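Local coordinates for ABC transporter periplasmic substrate-binding protein (Desulfovibrio alaskensis, PDB 5MY5), which binds tungstate with high selectivity and probably delivers it to an ABC transporter for uptake into the cell, at residues E87-F95 with Q223-H233. The protein carries 2 engineered substitutions. Numbering follows the deposited sequence.
Sequences EKAFVDAGF and QYSAIPVNPAH
Phe95 CD1 sits 3.5 Å above the centre of one face of the His233 imidazole, and the two ring planes meet obliquely, at 48°. Ala93 CB sits over the centre of one face of the Phe95 ring, and Phe90 CD1 lies in plane at its edge. Phe90 in turn has Phe95 CB over one face, towards the rim. With CG anti to the backbone N (chi1 -174°), Phe90 brings CD2 and CE2 to Ile227 CG2, which approaches the ring obliquely, 4.0 Å from Phe90 CD2. Ile227 also touches Val91 CG2 through CG2, and its CD1 rests on Glu87 CG at 3.6 Å. The contact is an instance of helix-on-sheet packing in the periplasmic binding protein fold: helix 84-92 follows strand 78-81 and covers strand 221-228, which pairs antiparallel with that strand; the axes of helix 87-92 and strand 223-228 run nearly parallel, 16° apart. A Schellman motif with Gly94 at positive phi closes the helix; just beyond it Phe95 O accepts a nearly straight bond from Asn230 N (3.0 Å), the donor lying above the carbonyl plane. His233 NE2 bonds to Glu72 O. At the far end a water donates to Glu87 OE2 (2.7 Å) and to Gln223 O, and accepts from Ser225 OG (2.8 Å). The buried carboxylate is further held by Ala83 N at OE2 and by a salt bridge from OE1 to Arg99 NE, an environment that probably favours the ionised carboxylate, while Gln101 NE2 bonds to Ser225 OG.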
# COMPACT_ATOMS: atom_id res chain seq x y z
N GLU A 87 -1.63 -8.43 10.51
CA GLU A 87 -1.65 -9.75 9.93
C GLU A 87 -1.10 -10.86 10.88
O GLU A 87 -1.66 -11.95 11.04
CB GLU A 87 -0.89 -9.80 8.63
CG GLU A 87 -1.48 -8.95 7.51
CD GLU A 87 -0.51 -8.87 6.34
OE1 GLU A 87 0.16 -9.93 6.12
OE2 GLU A 87 -0.41 -7.88 5.59
N LYS A 88 0.01 -10.50 11.54
CA LYS A 88 0.60 -11.43 12.54
C LYS A 88 -0.38 -11.72 13.73
O LYS A 88 -0.59 -12.87 14.14
CB LYS A 88 1.95 -10.94 13.05
CG LYS A 88 3.04 -10.98 12.04
CD LYS A 88 4.21 -10.16 12.54
CE LYS A 88 5.36 -10.19 11.56
NZ LYS A 88 6.20 -8.99 11.77
N ALA A 89 -1.05 -10.67 14.20
CA ALA A 89 -2.12 -10.87 15.19
C ALA A 89 -3.27 -11.72 14.74
O ALA A 89 -3.76 -12.58 15.50
CB ALA A 89 -2.64 -9.54 15.69
N PHE A 90 -3.63 -11.61 13.43
CA PHE A 90 -4.69 -12.44 12.88
C PHE A 90 -4.35 -13.91 12.86
O PHE A 90 -5.12 -14.78 13.16
CB PHE A 90 -5.03 -11.89 11.46
CG PHE A 90 -6.19 -12.52 10.79
CD1 PHE A 90 -7.48 -12.08 10.95
CD2 PHE A 90 -5.96 -13.59 9.86
CE1 PHE A 90 -8.52 -12.67 10.26
CE2 PHE A 90 -7.00 -14.16 9.20
CZ PHE A 90 -8.25 -13.70 9.38
N VAL A 91 -3.12 -14.17 12.43
CA VAL A 91 -2.60 -15.55 12.38
C VAL A 91 -2.50 -16.08 13.86
O VAL A 91 -2.89 -17.21 14.14
CB VAL A 91 -1.28 -15.60 11.61
CG1 VAL A 91 -0.59 -16.94 11.72
CG2 VAL A 91 -1.55 -15.31 10.11
N ASP A 92 -1.96 -15.24 14.74
CA ASP A 92 -1.79 -15.66 16.19
C ASP A 92 -3.11 -15.96 16.86
O ASP A 92 -3.20 -16.88 17.69
CB ASP A 92 -1.03 -14.59 16.97
CG ASP A 92 0.42 -14.49 16.57
OD1 ASP A 92 0.84 -15.40 15.86
OD2 ASP A 92 1.07 -13.45 16.92
N ALA A 93 -4.15 -15.25 16.51
CA ALA A 93 -5.51 -15.52 16.97
C ALA A 93 -6.09 -16.83 16.54
O ALA A 93 -7.13 -17.26 17.08
CB ALA A 93 -6.44 -14.38 16.53
N GLY A 94 -5.51 -17.42 15.48
CA GLY A 94 -6.00 -18.65 14.90
C GLY A 94 -7.01 -18.37 13.82
O GLY A 94 -7.65 -19.29 13.36
N PHE A 95 -7.13 -17.09 13.43
CA PHE A 95 -8.15 -16.75 12.41
C PHE A 95 -7.63 -17.02 10.97
O PHE A 95 -8.42 -17.30 10.12
CB PHE A 95 -8.57 -15.31 12.48
CG PHE A 95 -9.09 -14.84 13.83
CD1 PHE A 95 -9.74 -15.70 14.67
CD2 PHE A 95 -8.93 -13.49 14.21
CE1 PHE A 95 -10.24 -15.24 15.90
CE2 PHE A 95 -9.40 -13.02 15.45
CZ PHE A 95 -10.03 -13.94 16.29
N GLN A 223 4.36 -4.01 1.90
CA GLN A 223 4.42 -5.46 1.68
C GLN A 223 2.95 -6.02 1.68
O GLN A 223 2.21 -5.90 2.65
CB GLN A 223 5.19 -6.19 2.72
CG GLN A 223 5.32 -7.67 2.45
CD GLN A 223 6.08 -7.97 1.19
OE1 GLN A 223 7.24 -7.53 1.01
NE2 GLN A 223 5.50 -8.77 0.31
N TYR A 224 2.59 -6.73 0.57
CA TYR A 224 1.39 -7.53 0.52
C TYR A 224 1.59 -8.98 0.90
O TYR A 224 2.63 -9.60 0.43
CB TYR A 224 0.84 -7.57 -0.90
CG TYR A 224 0.01 -6.42 -1.19
CD1 TYR A 224 0.59 -5.18 -1.48
CD2 TYR A 224 -1.36 -6.51 -1.18
CE1 TYR A 224 -0.21 -4.07 -1.76
CE2 TYR A 224 -2.16 -5.43 -1.44
CZ TYR A 224 -1.59 -4.19 -1.75
OH TYR A 224 -2.40 -3.13 -2.01
N SER A 225 0.62 -9.54 1.63
CA SER A 225 0.57 -10.97 1.89
C SER A 225 -0.83 -11.51 1.65
O SER A 225 -1.82 -10.81 1.88
CB SER A 225 0.99 -11.25 3.30
OG SER A 225 2.30 -10.75 3.49
N ALA A 226 -0.87 -12.80 1.29
CA ALA A 226 -2.13 -13.52 1.30
C ALA A 226 -2.22 -14.35 2.54
O ALA A 226 -1.17 -14.90 3.02
CB ALA A 226 -2.28 -14.42 0.06
N ILE A 227 -3.42 -14.46 3.09
CA ILE A 227 -3.63 -15.28 4.32
C ILE A 227 -4.93 -16.03 4.16
O ILE A 227 -6.02 -15.48 4.24
CB ILE A 227 -3.79 -14.34 5.55
CG1 ILE A 227 -2.58 -13.42 5.70
CG2 ILE A 227 -3.90 -15.22 6.79
CD1 ILE A 227 -2.78 -12.24 6.67
N PRO A 228 -4.83 -17.37 3.96
CA PRO A 228 -6.00 -18.24 4.02
C PRO A 228 -6.68 -18.16 5.41
O PRO A 228 -5.95 -18.22 6.40
CB PRO A 228 -5.44 -19.63 3.73
CG PRO A 228 -4.20 -19.37 2.91
CD PRO A 228 -3.62 -18.10 3.59
N VAL A 229 -7.97 -18.08 5.40
CA VAL A 229 -8.75 -18.13 6.69
C VAL A 229 -8.63 -19.58 7.17
O VAL A 229 -8.64 -20.51 6.43
CB VAL A 229 -10.15 -17.66 6.44
CG1 VAL A 229 -11.09 -17.91 7.66
CG2 VAL A 229 -10.18 -16.19 6.11
N ASN A 230 -8.46 -19.75 8.47
CA ASN A 230 -8.13 -21.05 9.09
C ASN A 230 -9.38 -21.89 9.29
O ASN A 230 -10.32 -21.44 9.92
CB ASN A 230 -7.45 -20.79 10.43
CG ASN A 230 -6.79 -22.01 10.95
OD1 ASN A 230 -7.22 -23.12 10.73
ND2 ASN A 230 -5.70 -21.80 11.68
N PRO A 231 -9.43 -23.09 8.71
CA PRO A 231 -10.61 -23.99 8.86
C PRO A 231 -10.92 -24.41 10.31
O PRO A 231 -12.05 -24.74 10.65
CB PRO A 231 -10.22 -25.22 8.00
CG PRO A 231 -9.06 -24.82 7.24
CD PRO A 231 -8.41 -23.65 7.81
N ALA A 232 -9.94 -24.28 11.16
CA ALA A 232 -10.18 -24.49 12.61
C ALA A 232 -11.03 -23.43 13.22
O ALA A 232 -11.73 -23.69 14.22
CB ALA A 232 -8.87 -24.58 13.32
N HIS A 233 -11.01 -22.23 12.65
CA HIS A 233 -11.89 -21.13 13.10
C HIS A 233 -13.18 -21.08 12.28
O HIS A 233 -14.26 -20.76 12.80
CB HIS A 233 -11.12 -19.79 13.00
CG HIS A 233 -11.88 -18.61 13.53
ND1 HIS A 233 -12.18 -18.47 14.87
CD2 HIS A 233 -12.44 -17.56 12.89
CE1 HIS A 233 -12.85 -17.33 15.03
NE2 HIS A 233 -13.04 -16.77 13.84
O HOH W 1 1.96 -8.13 4.42
O HOH W 2 -3.49 -19.91 13.17